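Local atomic coordinates of ankyrin-repeat protein B (PDB entry 5K34), a protein that serves Legionella pneumophila as an F-box effector that hijacks the host ubiquitin-proteasome system, probably using the ankyrin domain described here to bind partner proteins. Residues N13-A18 and L44-L49; R19-E24 and A57-N62; D35-N40 and Y68-N73; S81-L86 and R108-E113. All coordinates share one frame; numbering follows the deposited sequence.

Contact 1: residues N13-A18 and L44-L49; sequences NLMVAA and LNRTPL
The Thr-Pro-Leu start of an ankyrin-repeat helix, here Thr47-Pro48-Leu49, meets the flank of helix 5-19 through Leu14, Met15 and Ala18, with no hydrogen bond between the two segments. Pro48 and Met15 share most of the contact about equally. Pro48 CB lies 3.8 Å from Ala18 CB, and Pro48 CG reaches Leu14 CD2 at 3.9 Å, the two side chains crossing obliquely. CG of Leu14 stands anti to the backbone N (chi1 173°) and itself comes within 4.0 Å of Pro48 CB, which touches both leucine and alanine. Met15 packs on the loop backbone just before Pro48: its chain bends at chi2 and chi3, its SD rests 3.5 Å from Thr47 C, and its CE packs 3.8 Å from Arg46 CB, crossing that side chain at about a right angle. Thr47 points away from the helix and is the N-cap, its OG1 accepting a weak bond from Leu49 N. The guanidinium of Arg46 runs on to salt bridges with Asp76 and Glu54. Pro48 also touches Trp11, earlier on the same helix 5-19, and Leu64 of helix 58-67; Leu14 packs on Val26 and Leu30 of helix 23-30, so two further helices flank the contact.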
loop_
_atom_site.group_PDB
_atom_site.type_symbol
_atom_site.label_atom_id
_atom_site.label_comp_id
_atom_site.label_asym_id
_atom_site.label_seq_id
_atom_site.Cartn_x
_atom_site.Cartn_y
_atom_site.Cartn_z
ATOM N N ASN A 13 12.652 0.548 -5.549
ATOM C CA ASN A 13 12.642 1.970 -5.202
ATOM C C ASN A 13 11.214 2.466 -4.950
ATOM O O ASN A 13 10.995 3.347 -4.101
ATOM C CB ASN A 13 13.284 2.782 -6.338
ATOM C CG ASN A 13 14.768 2.627 -6.376
ATOM O OD1 ASN A 13 15.401 2.159 -5.429
ATOM N ND2 ASN A 13 15.367 3.047 -7.485
ATOM N N LEU A 14 10.240 1.911 -5.680
ATOM C CA LEU A 14 8.807 2.230 -5.488
ATOM C C LEU A 14 8.341 1.812 -4.109
ATOM O O LEU A 14 7.614 2.542 -3.430
ATOM C CB LEU A 14 8.010 1.519 -6.554
ATOM C CG LEU A 14 6.499 1.560 -6.486
ATOM C CD1 LEU A 14 5.987 2.991 -6.580
ATOM C CD2 LEU A 14 5.923 0.682 -7.589
ATOM N N MET A 15 8.673 0.608 -3.644
ATOM C CA MET A 15 8.352 0.142 -2.296
ATOM C C MET A 15 8.925 1.103 -1.255
ATOM O O MET A 15 8.223 1.473 -0.290
ATOM C CB MET A 15 8.889 -1.261 -2.083
ATOM C CG MET A 15 8.155 -2.308 -2.928
ATOM S SD MET A 15 6.437 -2.572 -2.502
ATOM C CE MET A 15 6.643 -3.526 -0.976
ATOM N N VAL A 16 10.203 1.516 -1.376
ATOM C CA VAL A 16 10.776 2.464 -0.423
ATOM C C VAL A 16 10.088 3.838 -0.465
ATOM O O VAL A 16 9.805 4.439 0.588
ATOM C CB VAL A 16 12.290 2.587 -0.642
ATOM C CG1 VAL A 16 12.873 3.731 0.190
ATOM C CG2 VAL A 16 12.961 1.275 -0.266
ATOM N N ALA A 17 9.829 4.333 -1.673
ATOM C CA ALA A 17 9.189 5.638 -1.801
ATOM C C ALA A 17 7.816 5.584 -1.157
ATOM O O ALA A 17 7.425 6.510 -0.437
ATOM C CB ALA A 17 9.077 6.024 -3.265
ATOM N N ALA A 18 7.045 4.523 -1.411
ATOM C CA ALA A 18 5.717 4.424 -0.817
ATOM C C ALA A 18 5.793 4.304 0.701
ATOM O O ALA A 18 5.058 5.010 1.414
ATOM C CB ALA A 18 4.979 3.248 -1.398
ATOM N N LEU A 44 7.511 -11.065 -3.275
ATOM C CA LEU A 44 6.884 -11.555 -2.064
ATOM C C LEU A 44 5.353 -11.332 -2.059
ATOM O O LEU A 44 4.746 -11.299 -0.981
ATOM C CB LEU A 44 7.517 -10.984 -0.779
ATOM C CG LEU A 44 9.045 -11.086 -0.674
ATOM C CD1 LEU A 44 9.535 -10.493 0.651
ATOM C CD2 LEU A 44 9.677 -12.438 -1.048
ATOM N N ASN A 45 4.782 -11.133 -3.261
ATOM C CA ASN A 45 3.360 -10.805 -3.392
ATOM C C ASN A 45 2.947 -9.528 -2.637
ATOM O O ASN A 45 1.776 -9.343 -2.316
ATOM C CB ASN A 45 2.452 -11.999 -3.026
ATOM C CG ASN A 45 2.367 -12.991 -4.151
ATOM O OD1 ASN A 45 2.414 -14.251 -3.865
ATOM N ND2 ASN A 45 2.218 -12.549 -5.325
ATOM N N ARG A 46 3.916 -8.636 -2.431
ATOM C CA ARG A 46 3.608 -7.339 -1.823
ATOM C C ARG A 46 3.339 -6.289 -2.886
ATOM O O ARG A 46 3.708 -6.434 -4.058
ATOM C CB ARG A 46 4.785 -6.869 -0.928
ATOM C CG ARG A 46 5.332 -7.941 0.013
ATOM C CD ARG A 46 6.194 -7.340 1.104
ATOM N NE ARG A 46 5.353 -6.892 2.207
ATOM C CZ ARG A 46 5.601 -5.825 2.959
ATOM N NH1 ARG A 46 4.755 -5.502 3.935
ATOM N NH2 ARG A 46 6.667 -5.048 2.730
ATOM N N THR A 47 2.703 -5.181 -2.469
ATOM C CA THR A 47 2.524 -4.028 -3.365
ATOM C C THR A 47 2.946 -2.769 -2.611
ATOM O O THR A 47 3.092 -2.799 -1.383
ATOM C CB THR A 47 1.035 -3.841 -3.741
ATOM O OG1 THR A 47 0.288 -3.486 -2.573
ATOM C CG2 THR A 47 0.455 -5.106 -4.414
ATOM N N PRO A 48 3.070 -1.635 -3.316
ATOM C CA PRO A 48 3.366 -0.386 -2.639
ATOM C C PRO A 48 2.222 0.083 -1.765
ATOM O O PRO A 48 2.430 0.951 -0.907
ATOM C CB PRO A 48 3.657 0.604 -3.778
ATOM C CG PRO A 48 3.037 -0.008 -4.987
ATOM C CD PRO A 48 3.213 -1.521 -4.780
ATOM N N LEU A 49 1.000 -0.440 -1.943
ATOM C CA LEU A 49 -0.080 -0.118 -0.995
ATOM C C LEU A 49 0.252 -0.691 0.373
ATOM O O LEU A 49 0.122 0.011 1.382
ATOM C CB LEU A 49 -1.412 -0.643 -1.522
ATOM C CG LEU A 49 -2.625 -0.439 -0.607
ATOM C CD1 LEU A 49 -2.830 1.052 -0.255
ATOM C CD2 LEU A 49 -3.886 -1.012 -1.250
#

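Contact 2: residues R19-E24 and A57-N62; sequences RSNNLE and AYQTAN. With SO4 (sulfate ion), chain C.
The side-chain amide of Asn21 lies against Ala57 and the first turn of helix 58-67, each of its two ends engaged differently. OD1 receives two donors from Thr60: the backbone N at 3.2 Å, nearly in line with the C=O bond (163° at the oxygen), and OG1 at 2.7 Å, tilted from the carbonyl plane. Asn21 and Thr60 run alongside each other, oppositely directed. On the other end, ND2 donates to Gln59 OE1 at 2.9 Å; this donor stands well above the carbonyl plane of Gln59, and the two amide planes are 46° apart. Asn21 ND2 and Gln59 NE2 also donate to separate oxygens of one sulfate, O2 and O4, each at 2.9 Å; the ion probably comes from the crystallisation liquor. With both ends bonded, the rotation of the Asn21 amide is well fixed. Ala57 CB packs against the amide, 3.4 Å from Asn21 OD1, and Leu23 CB approaches Thr60 OG1 at 3.6 Å. Asn21, with positive phi (66°), is the C-prime residue of the Schellman motif ending helix 5-19, and the contact therefore ties the turn between helices 5-19 and 23-30 to the start of helix 58-67, with Ala52 of helix 48-54 packed against Ala57 and Thr60.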
loop_
_atom_site.group_PDB
_atom_site.type_symbol
_atom_site.label_atom_id
_atom_site.label_comp_id
_atom_site.label_asym_id
_atom_site.label_seq_id
_atom_site.Cartn_x
_atom_site.Cartn_y
_atom_site.Cartn_z
ATOM N N ARG A 19 6.706 3.480 1.229
ATOM C CA ARG A 19 6.830 3.323 2.684
ATOM C C ARG A 19 7.223 4.618 3.365
ATOM O O ARG A 19 6.840 4.847 4.530
ATOM C CB ARG A 19 7.889 2.241 2.937
ATOM C CG ARG A 19 7.873 1.758 4.411
ATOM C CD ARG A 19 8.907 0.655 4.667
ATOM N NE ARG A 19 8.652 -0.566 3.936
ATOM C CZ ARG A 19 9.398 -1.015 2.910
ATOM N NH1 ARG A 19 10.414 -0.336 2.399
ATOM N NH2 ARG A 19 9.052 -2.176 2.332
ATOM N N SER A 20 7.961 5.477 2.659
ATOM C CA SER A 20 8.400 6.748 3.258
ATOM C C SER A 20 7.459 7.893 2.959
ATOM O O SER A 20 7.753 9.042 3.313
ATOM C CB SER A 20 9.798 7.141 2.803
ATOM O OG SER A 20 9.819 7.274 1.403
ATOM N N ASN A 21 6.303 7.622 2.358
ATOM C CA ASN A 21 5.321 8.673 2.052
ATOM C C ASN A 21 5.848 9.662 1.023
ATOM O O ASN A 21 5.361 10.797 0.953
ATOM C CB ASN A 21 4.836 9.398 3.318
ATOM C CG ASN A 21 3.362 9.833 3.260
ATOM O OD1 ASN A 21 2.557 9.379 2.448
ATOM N ND2 ASN A 21 2.995 10.693 4.216
ATOM N N ASN A 22 6.813 9.239 0.216
ATOM C CA ASN A 22 7.342 10.080 -0.845
ATOM C C ASN A 22 6.515 9.900 -2.098
ATOM O O ASN A 22 6.893 9.210 -3.080
ATOM C CB ASN A 22 8.820 9.787 -1.093
ATOM C CG ASN A 22 9.471 10.883 -1.943
ATOM O OD1 ASN A 22 8.800 11.585 -2.694
ATOM N ND2 ASN A 22 10.780 11.026 -1.852
ATOM N N LEU A 23 5.329 10.508 -2.077
ATOM C CA LEU A 23 4.353 10.342 -3.155
ATOM C C LEU A 23 4.882 10.928 -4.480
ATOM O O LEU A 23 4.616 10.381 -5.550
ATOM C CB LEU A 23 3.011 10.957 -2.793
ATOM C CG LEU A 23 1.923 10.796 -3.835
ATOM C CD1 LEU A 23 1.641 9.345 -4.230
ATOM C CD2 LEU A 23 0.646 11.435 -3.308
ATOM N N GLU A 24 5.610 12.032 -4.379
ATOM C CA GLU A 24 6.197 12.594 -5.630
ATOM C C GLU A 24 7.096 11.561 -6.352
ATOM O O GLU A 24 6.990 11.390 -7.567
ATOM C CB GLU A 24 7.000 13.864 -5.292
ATOM C CG GLU A 24 6.170 15.033 -4.803
ATOM C CD GLU A 24 7.042 16.141 -4.150
ATOM O OE1 GLU A 24 8.302 16.014 -4.067
ATOM O OE2 GLU A 24 6.448 17.162 -3.700
ATOM N N ALA A 57 2.367 5.739 5.921
ATOM C CA ALA A 57 2.341 6.733 4.840
ATOM C C ALA A 57 0.909 6.803 4.317
ATOM O O ALA A 57 0.610 6.430 3.186
ATOM C CB ALA A 57 3.344 6.312 3.741
ATOM N N TYR A 58 0.002 7.294 5.177
ATOM C CA TYR A 58 -1.415 7.105 4.885
ATOM C C TYR A 58 -1.923 7.941 3.712
ATOM O O TYR A 58 -2.819 7.502 3.008
ATOM C CB TYR A 58 -2.279 7.261 6.159
ATOM C CG TYR A 58 -1.914 6.244 7.202
ATOM C CD1 TYR A 58 -2.052 4.872 6.962
ATOM C CD2 TYR A 58 -1.454 6.623 8.434
ATOM C CE1 TYR A 58 -1.702 3.920 7.908
ATOM C CE2 TYR A 58 -1.126 5.681 9.417
ATOM C CZ TYR A 58 -1.236 4.355 9.134
ATOM O OH TYR A 58 -0.842 3.462 10.112
ATOM N N GLN A 59 -1.306 9.099 3.484
ATOM C CA GLN A 59 -1.703 9.883 2.288
ATOM C C GLN A 59 -1.288 9.171 0.975
ATOM O O GLN A 59 -2.123 9.150 0.061
ATOM C CB GLN A 59 -1.153 11.302 2.323
ATOM C CG GLN A 59 -1.497 12.089 3.597
ATOM C CD GLN A 59 -0.377 12.094 4.609
ATOM O OE1 GLN A 59 0.188 11.018 4.927
ATOM N NE2 GLN A 59 0.000 13.257 5.110
ATOM N N THR A 60 -0.151 8.545 0.967
ATOM C CA THR A 60 0.263 7.777 -0.186
ATOM C C THR A 60 -0.652 6.551 -0.361
ATOM O O THR A 60 -1.040 6.208 -1.464
ATOM C CB THR A 60 1.738 7.376 -0.060
ATOM O OG1 THR A 60 2.540 8.561 -0.125
ATOM C CG2 THR A 60 2.176 6.436 -1.206
ATOM N N ALA A 61 -0.990 5.890 0.739
ATOM C CA ALA A 61 -1.917 4.741 0.672
ATOM C C ALA A 61 -3.268 5.162 0.096
ATOM O O ALA A 61 -3.843 4.478 -0.741
ATOM C CB ALA A 61 -2.118 4.131 2.046
ATOM N N ASN A 62 -3.794 6.308 0.566
ATOM C CA ASN A 62 -5.040 6.851 0.056
ATOM C C ASN A 62 -4.958 7.140 -1.433
ATOM O O ASN A 62 -5.860 6.786 -2.205
ATOM C CB ASN A 62 -5.466 8.102 0.814
ATOM C CG ASN A 62 -6.236 7.822 2.097
ATOM O OD1 ASN A 62 -5.724 7.961 3.243
ATOM N ND2 ASN A 62 -7.475 7.419 1.939
HETATM S S SO4 C . 3.996 12.986 6.906
HETATM O O1 SO4 C . 4.783 14.245 7.149
HETATM O O2 SO4 C . 4.847 11.957 6.131
HETATM O O3 SO4 C . 3.486 12.419 8.189
HETATM O O4 SO4 C . 2.709 13.265 6.212
#

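Contact 3: residues D35-N40 and Y68-N73; sequences DPTQTN and YTFDPN
Pro36 and Thr37, the central residues of a type I beta turn from Asp35 to Gln38, face the irregular segment 68-73, with Thr37 and Phe70 the closest pair of CA atoms at 5.6 Å. The two loops look equivalent, as expected of ankyrin repeats, each with an Asp-Pro pair and an Asx turn, at Asp35 and at Asp71. Two CH-pi contacts carry the interface. Pro36 CG sits over the centre of the Tyr68 ring, 3.7 Å from its centroid and 9° off the normal. Thr37 CG2 does the same to Phe70, 3.8 Å from the ring centroid and 4° off the normal, while also touching Tyr68 CB. The threonine rotation explains this: CG2 lies anti to the carbonyl carbon, and OG1 takes the place between N and C (chi1 72°), from which it donates to Asp35 OD1 at 2.8 Å. The backbone N of Thr37 reaches that same oxygen from the same face of the carboxylate. No direct hydrogen bond joins the segments; one water links Thr37 O to Asp71 N, and another lies between Thr37 OG1 and Thr69 O. Pro36 O, 3.4 Å from Phe70 CE1, is buried without a hydrogen-bonding partner. The chemistry implies direct adhesion by aliphatic groups on aromatic faces, polar linkage by water, and a carboxylate whose bond to Thr37 OG1 probably holds CG2 over Phe70.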
loop_
_atom_site.group_PDB
_atom_site.type_symbol
_atom_site.label_atom_id
_atom_site.label_comp_id
_atom_site.label_asym_id
_atom_site.label_seq_id
_atom_site.Cartn_x
_atom_site.Cartn_y
_atom_site.Cartn_z
ATOM N N ASP A 35 2.773 -0.987 -13.149
ATOM C CA ASP A 35 1.443 -1.181 -12.606
ATOM C C ASP A 35 1.590 -1.551 -11.118
ATOM O O ASP A 35 2.060 -2.666 -10.782
ATOM C CB ASP A 35 0.702 -2.285 -13.374
ATOM C CG ASP A 35 -0.680 -2.538 -12.846
ATOM O OD1 ASP A 35 -1.069 -2.074 -11.741
ATOM O OD2 ASP A 35 -1.480 -3.254 -13.533
ATOM N N PRO A 36 1.201 -0.637 -10.210
ATOM C CA PRO A 36 1.512 -0.894 -8.787
ATOM C C PRO A 36 0.623 -1.973 -8.187
ATOM O O PRO A 36 0.842 -2.376 -7.025
ATOM C CB PRO A 36 1.221 0.478 -8.139
ATOM C CG PRO A 36 0.123 1.043 -9.005
ATOM C CD PRO A 36 0.481 0.633 -10.419
ATOM N N THR A 37 -0.412 -2.416 -8.902
ATOM C CA THR A 37 -1.369 -3.383 -8.344
ATOM C C THR A 37 -0.951 -4.832 -8.632
ATOM O O THR A 37 -1.570 -5.757 -8.050
ATOM C CB THR A 37 -2.808 -3.177 -8.918
ATOM O OG1 THR A 37 -2.836 -3.626 -10.296
ATOM C CG2 THR A 37 -3.231 -1.729 -8.857
ATOM N N GLN A 38 0.008 -5.023 -9.522
ATOM C CA GLN A 38 0.377 -6.375 -9.916
ATOM C C GLN A 38 1.717 -6.739 -9.299
ATOM O O GLN A 38 2.671 -5.956 -9.300
ATOM C CB GLN A 38 0.431 -6.477 -11.443
ATOM C CG GLN A 38 -0.927 -6.272 -12.132
ATOM C CD GLN A 38 -2.081 -7.071 -11.509
ATOM O OE1 GLN A 38 -3.068 -6.497 -10.975
ATOM N NE2 GLN A 38 -2.002 -8.403 -11.604
ATOM N N THR A 39 1.798 -7.956 -8.791
ATOM C CA THR A 39 2.974 -8.409 -8.054
ATOM C C THR A 39 3.193 -9.893 -8.318
ATOM O O THR A 39 2.461 -10.489 -9.146
ATOM C CB THR A 39 2.849 -8.059 -6.549
ATOM O OG1 THR A 39 4.046 -8.450 -5.887
ATOM C CG2 THR A 39 1.632 -8.735 -5.922
ATOM N N ASN A 40 4.173 -10.499 -7.677
ATOM C CA ASN A 40 4.527 -11.887 -7.962
ATOM C C ASN A 40 5.371 -12.421 -6.818
ATOM O O ASN A 40 5.661 -11.744 -5.857
ATOM C CB ASN A 40 5.267 -11.983 -9.312
ATOM C CG ASN A 40 6.528 -11.136 -9.362
ATOM O OD1 ASN A 40 7.192 -10.887 -8.351
ATOM N ND2 ASN A 40 6.873 -10.667 -10.553
ATOM N N TYR A 68 -5.844 3.601 -8.406
ATOM C CA TYR A 68 -5.647 2.309 -9.048
ATOM C C TYR A 68 -6.580 1.300 -8.442
ATOM O O TYR A 68 -7.101 1.502 -7.333
ATOM C CB TYR A 68 -4.194 1.807 -8.844
ATOM C CG TYR A 68 -3.169 2.723 -9.451
ATOM C CD1 TYR A 68 -2.827 2.636 -10.818
ATOM C CD2 TYR A 68 -2.587 3.729 -8.687
ATOM C CE1 TYR A 68 -1.890 3.537 -11.380
ATOM C CE2 TYR A 68 -1.683 4.644 -9.234
ATOM C CZ TYR A 68 -1.368 4.537 -10.585
ATOM O OH TYR A 68 -0.462 5.420 -11.135
ATOM N N THR A 69 -6.864 0.238 -9.154
ATOM C CA THR A 69 -7.769 -0.818 -8.664
ATOM C C THR A 69 -7.001 -1.909 -7.953
ATOM O O THR A 69 -6.408 -2.795 -8.586
ATOM C CB THR A 69 -8.626 -1.423 -9.804
ATOM O OG1 THR A 69 -9.330 -0.339 -10.434
ATOM C CG2 THR A 69 -9.633 -2.428 -9.230
ATOM N N PHE A 70 -6.915 -1.791 -6.636
ATOM C CA PHE A 70 -6.269 -2.786 -5.789
ATOM C C PHE A 70 -7.305 -3.728 -5.186
ATOM O O PHE A 70 -8.391 -3.300 -4.841
ATOM C CB PHE A 70 -5.563 -2.113 -4.580
ATOM C CG PHE A 70 -4.236 -1.473 -4.916
ATOM C CD1 PHE A 70 -3.052 -2.171 -4.833
ATOM C CD2 PHE A 70 -4.177 -0.119 -5.301
ATOM C CE1 PHE A 70 -1.832 -1.582 -5.127
ATOM C CE2 PHE A 70 -2.976 0.483 -5.618
ATOM C CZ PHE A 70 -1.802 -0.233 -5.525
ATOM N N ASP A 71 -6.914 -5.006 -5.028
ATOM C CA ASP A 71 -7.697 -5.950 -4.261
ATOM C C ASP A 71 -7.275 -5.804 -2.783
ATOM O O ASP A 71 -6.148 -6.191 -2.452
ATOM C CB ASP A 71 -7.434 -7.369 -4.774
ATOM C CG ASP A 71 -8.100 -8.412 -3.921
ATOM O OD1 ASP A 71 -8.754 -8.114 -2.885
ATOM O OD2 ASP A 71 -7.905 -9.632 -4.250
ATOM N N PRO A 72 -8.116 -5.213 -1.918
ATOM C CA PRO A 72 -7.661 -4.919 -0.539
ATOM C C PRO A 72 -7.574 -6.189 0.345
ATOM O O PRO A 72 -7.120 -6.064 1.469
ATOM C CB PRO A 72 -8.753 -3.955 -0.033
ATOM C CG PRO A 72 -9.988 -4.424 -0.790
ATOM C CD PRO A 72 -9.546 -4.841 -2.164
ATOM N N ASN A 73 -8.042 -7.318 -0.176
ATOM C CA ASN A 73 -7.886 -8.597 0.542
ATOM C C ASN A 73 -6.792 -9.457 -0.058
ATOM O O ASN A 73 -6.643 -10.616 0.337
ATOM C CB ASN A 73 -9.229 -9.356 0.583
ATOM C CG ASN A 73 -10.274 -8.560 1.360
ATOM O OD1 ASN A 73 -11.243 -8.030 0.719
ATOM N ND2 ASN A 73 -10.108 -8.390 2.633
HETATM O O HOH W 1 -4.103 -5.844 -6.206
HETATM O O HOH W 2 -5.797 -3.312 -11.410
#

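Contact 4: residues S81-L86 and R108-E113; sequences SPISLL and RGMQEE
Met110 reaches across from helix 97-112 to the shallow hollow between Pro82 and Leu86 of helix 82-91 of the ankyrin domain, a helix N-capped by Ser81. The two short helical segments run roughly antiparallel, 142° between their directions and 10.3 Å apart at closest approach, a spacing bridged wholly by side chains. Beyond CG the methionine chain is extended, which brings SD against both Pro82 and Leu86: 4.0 Å from Pro82 CB and 3.9 Å from Leu86 CD1. Leu86 and Met110 cross at about a right angle, with CE also beside that leucine methyl. Ile83 is the answering bump. Its side chain, with CG1 anti to the carbonyl carbon (chi1 -72°), runs alongside Met110, oppositely directed, and CG1 comes 3.8 Å from Met110 CB, while CD1 touches both that CB and Gln111 CG. Gln111 thus contributes the aliphatic part of its chain at the exposed margin. Met110 also touches Trp65 and Pro72, and Leu86 continues onto Ile103, Leu106 and Ile107 of helix 97-112. At the start of helix 82-91, Ser81 and Ser84 form a capping box: Ser84 N donates to Ser81 OG at 3.0 Å, and Ser81 N to Ser84 OG at 2.9 Å.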
loop_
_atom_site.group_PDB
_atom_site.type_symbol
_atom_site.label_atom_id
_atom_site.label_comp_id
_atom_site.label_asym_id
_atom_site.label_seq_id
_atom_site.Cartn_x
_atom_site.Cartn_y
_atom_site.Cartn_z
ATOM N N SER A 81 -2.855 -8.828 4.046
ATOM C CA SER A 81 -3.501 -8.034 2.989
ATOM C C SER A 81 -3.501 -6.561 3.446
ATOM O O SER A 81 -3.275 -6.258 4.612
ATOM C CB SER A 81 -4.937 -8.514 2.765
ATOM O OG SER A 81 -5.662 -8.299 3.963
ATOM N N PRO A 82 -3.838 -5.637 2.527
ATOM C CA PRO A 82 -3.979 -4.253 2.976
ATOM C C PRO A 82 -4.936 -4.111 4.154
ATOM O O PRO A 82 -4.600 -3.461 5.138
ATOM C CB PRO A 82 -4.473 -3.542 1.683
ATOM C CG PRO A 82 -3.776 -4.315 0.591
ATOM C CD PRO A 82 -3.846 -5.752 1.040
ATOM N N ILE A 83 -6.110 -4.737 4.052
ATOM C CA ILE A 83 -7.058 -4.658 5.170
ATOM C C ILE A 83 -6.526 -5.311 6.429
ATOM O O ILE A 83 -6.657 -4.739 7.514
ATOM C CB ILE A 83 -8.440 -5.247 4.793
ATOM C CG1 ILE A 83 -9.141 -4.302 3.821
ATOM C CG2 ILE A 83 -9.306 -5.407 6.053
ATOM C CD1 ILE A 83 -10.271 -4.999 3.078
ATOM N N SER A 84 -5.984 -6.540 6.327
ATOM C CA SER A 84 -5.584 -7.206 7.571
ATOM C C SER A 84 -4.398 -6.516 8.219
ATOM O O SER A 84 -4.300 -6.459 9.440
ATOM C CB SER A 84 -5.341 -8.709 7.345
ATOM O OG SER A 84 -4.091 -8.961 6.702
ATOM N N LEU A 85 -3.501 -5.922 7.423
ATOM C CA LEU A 85 -2.364 -5.196 7.982
ATOM C C LEU A 85 -2.852 -3.933 8.707
ATOM O O LEU A 85 -2.380 -3.621 9.807
ATOM C CB LEU A 85 -1.373 -4.855 6.864
ATOM C CG LEU A 85 -0.043 -4.269 7.335
ATOM C CD1 LEU A 85 0.710 -5.292 8.217
ATOM C CD2 LEU A 85 0.785 -3.850 6.140
ATOM N N LEU A 86 -3.798 -3.220 8.102
ATOM C CA LEU A 86 -4.433 -2.057 8.767
ATOM C C LEU A 86 -5.084 -2.487 10.075
ATOM O O LEU A 86 -4.962 -1.798 11.091
ATOM C CB LEU A 86 -5.435 -1.390 7.827
ATOM C CG LEU A 86 -4.812 -0.542 6.718
ATOM C CD1 LEU A 86 -5.866 -0.338 5.619
ATOM C CD2 LEU A 86 -4.309 0.788 7.267
ATOM N N ARG A 108 -12.481 1.181 6.326
ATOM C CA ARG A 108 -13.853 1.393 5.926
ATOM C C ARG A 108 -13.985 1.566 4.456
ATOM O O ARG A 108 -14.848 0.955 3.781
ATOM C CB ARG A 108 -14.418 2.595 6.716
ATOM C CG ARG A 108 -15.892 2.844 6.389
ATOM C CD ARG A 108 -16.384 4.198 6.881
ATOM N NE ARG A 108 -15.670 5.274 6.168
ATOM C CZ ARG A 108 -15.747 5.574 4.853
ATOM N NH1 ARG A 108 -16.558 4.944 3.968
ATOM N NH2 ARG A 108 -14.972 6.566 4.390
ATOM N N GLY A 109 -13.131 2.397 3.867
ATOM C CA GLY A 109 -13.181 2.590 2.458
ATOM C C GLY A 109 -12.921 1.290 1.701
ATOM O O GLY A 109 -13.636 0.958 0.740
ATOM N N MET A 110 -11.915 0.527 2.103
ATOM C CA MET A 110 -11.601 -0.698 1.414
ATOM C C MET A 110 -12.701 -1.749 1.556
ATOM O O MET A 110 -12.982 -2.430 0.559
ATOM C CB MET A 110 -10.292 -1.273 1.924
ATOM C CG MET A 110 -9.078 -0.410 1.506
ATOM S SD MET A 110 -7.536 -1.080 2.169
ATOM C CE MET A 110 -6.406 0.206 1.682
ATOM N N GLN A 111 -13.304 -1.883 2.731
ATOM C CA GLN A 111 -14.326 -2.908 2.915
ATOM C C GLN A 111 -15.654 -2.516 2.289
ATOM O O GLN A 111 -16.414 -3.376 1.833
ATOM C CB GLN A 111 -14.520 -3.191 4.387
ATOM C CG GLN A 111 -13.335 -3.873 5.039
ATOM C CD GLN A 111 -13.672 -4.410 6.407
ATOM O OE1 GLN A 111 -14.251 -3.714 7.217
ATOM N NE2 GLN A 111 -13.336 -5.677 6.665
ATOM N N GLU A 112 -15.972 -1.227 2.295
ATOM C CA GLU A 112 -17.366 -0.773 2.045
ATOM C C GLU A 112 -17.578 -0.068 0.736
ATOM O O GLU A 112 -18.717 -0.056 0.232
ATOM C CB GLU A 112 -17.896 0.059 3.221
ATOM C CG GLU A 112 -17.767 -0.723 4.521
ATOM C CD GLU A 112 -18.333 -0.047 5.754
ATOM O OE1 GLU A 112 -19.315 0.728 5.652
ATOM O OE2 GLU A 112 -17.850 -0.378 6.859
ATOM N N GLU A 113 -16.565 0.571 0.154
ATOM C CA GLU A 113 -16.752 1.296 -1.122
ATOM C C GLU A 113 -17.133 0.363 -2.272
ATOM O O GLU A 113 -16.841 -0.832 -2.320
ATOM C CB GLU A 113 -15.488 2.075 -1.498
ATOM C CG GLU A 113 -15.345 3.342 -0.667
ATOM C CD GLU A 113 -13.971 4.016 -0.825
ATOM O OE1 GLU A 113 -13.121 3.635 -1.665
ATOM O OE2 GLU A 113 -13.780 4.992 -0.039
#

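Contacts 1, 2 and 3 all lie within the ankyrin-repeat region, and their segments alternate along the chain; contact 4 follows them in sequence. Contacts 1 and 2 have centres 11 Å apart and share the end of helix 5-19, where Ala18 O lies 3.2 Å from Ala57 CB. Contact 3 meets contact 1 through Thr39 OG1 and Arg46 O, 2.7 Å apart, but stays about 6 Å, nearest atoms, from contact 2. Pro72 O and Ile83 N, at 3.1 Å, connect contacts 3 and 4. Leu49 reaches Pro82, joining contacts 1 and 4 across 17 Å between centres. The sulfate belongs to contact 2; a glycerol, also probably from the crystallisation liquor, is hydrogen-bonded to Thr39 N in contact 3.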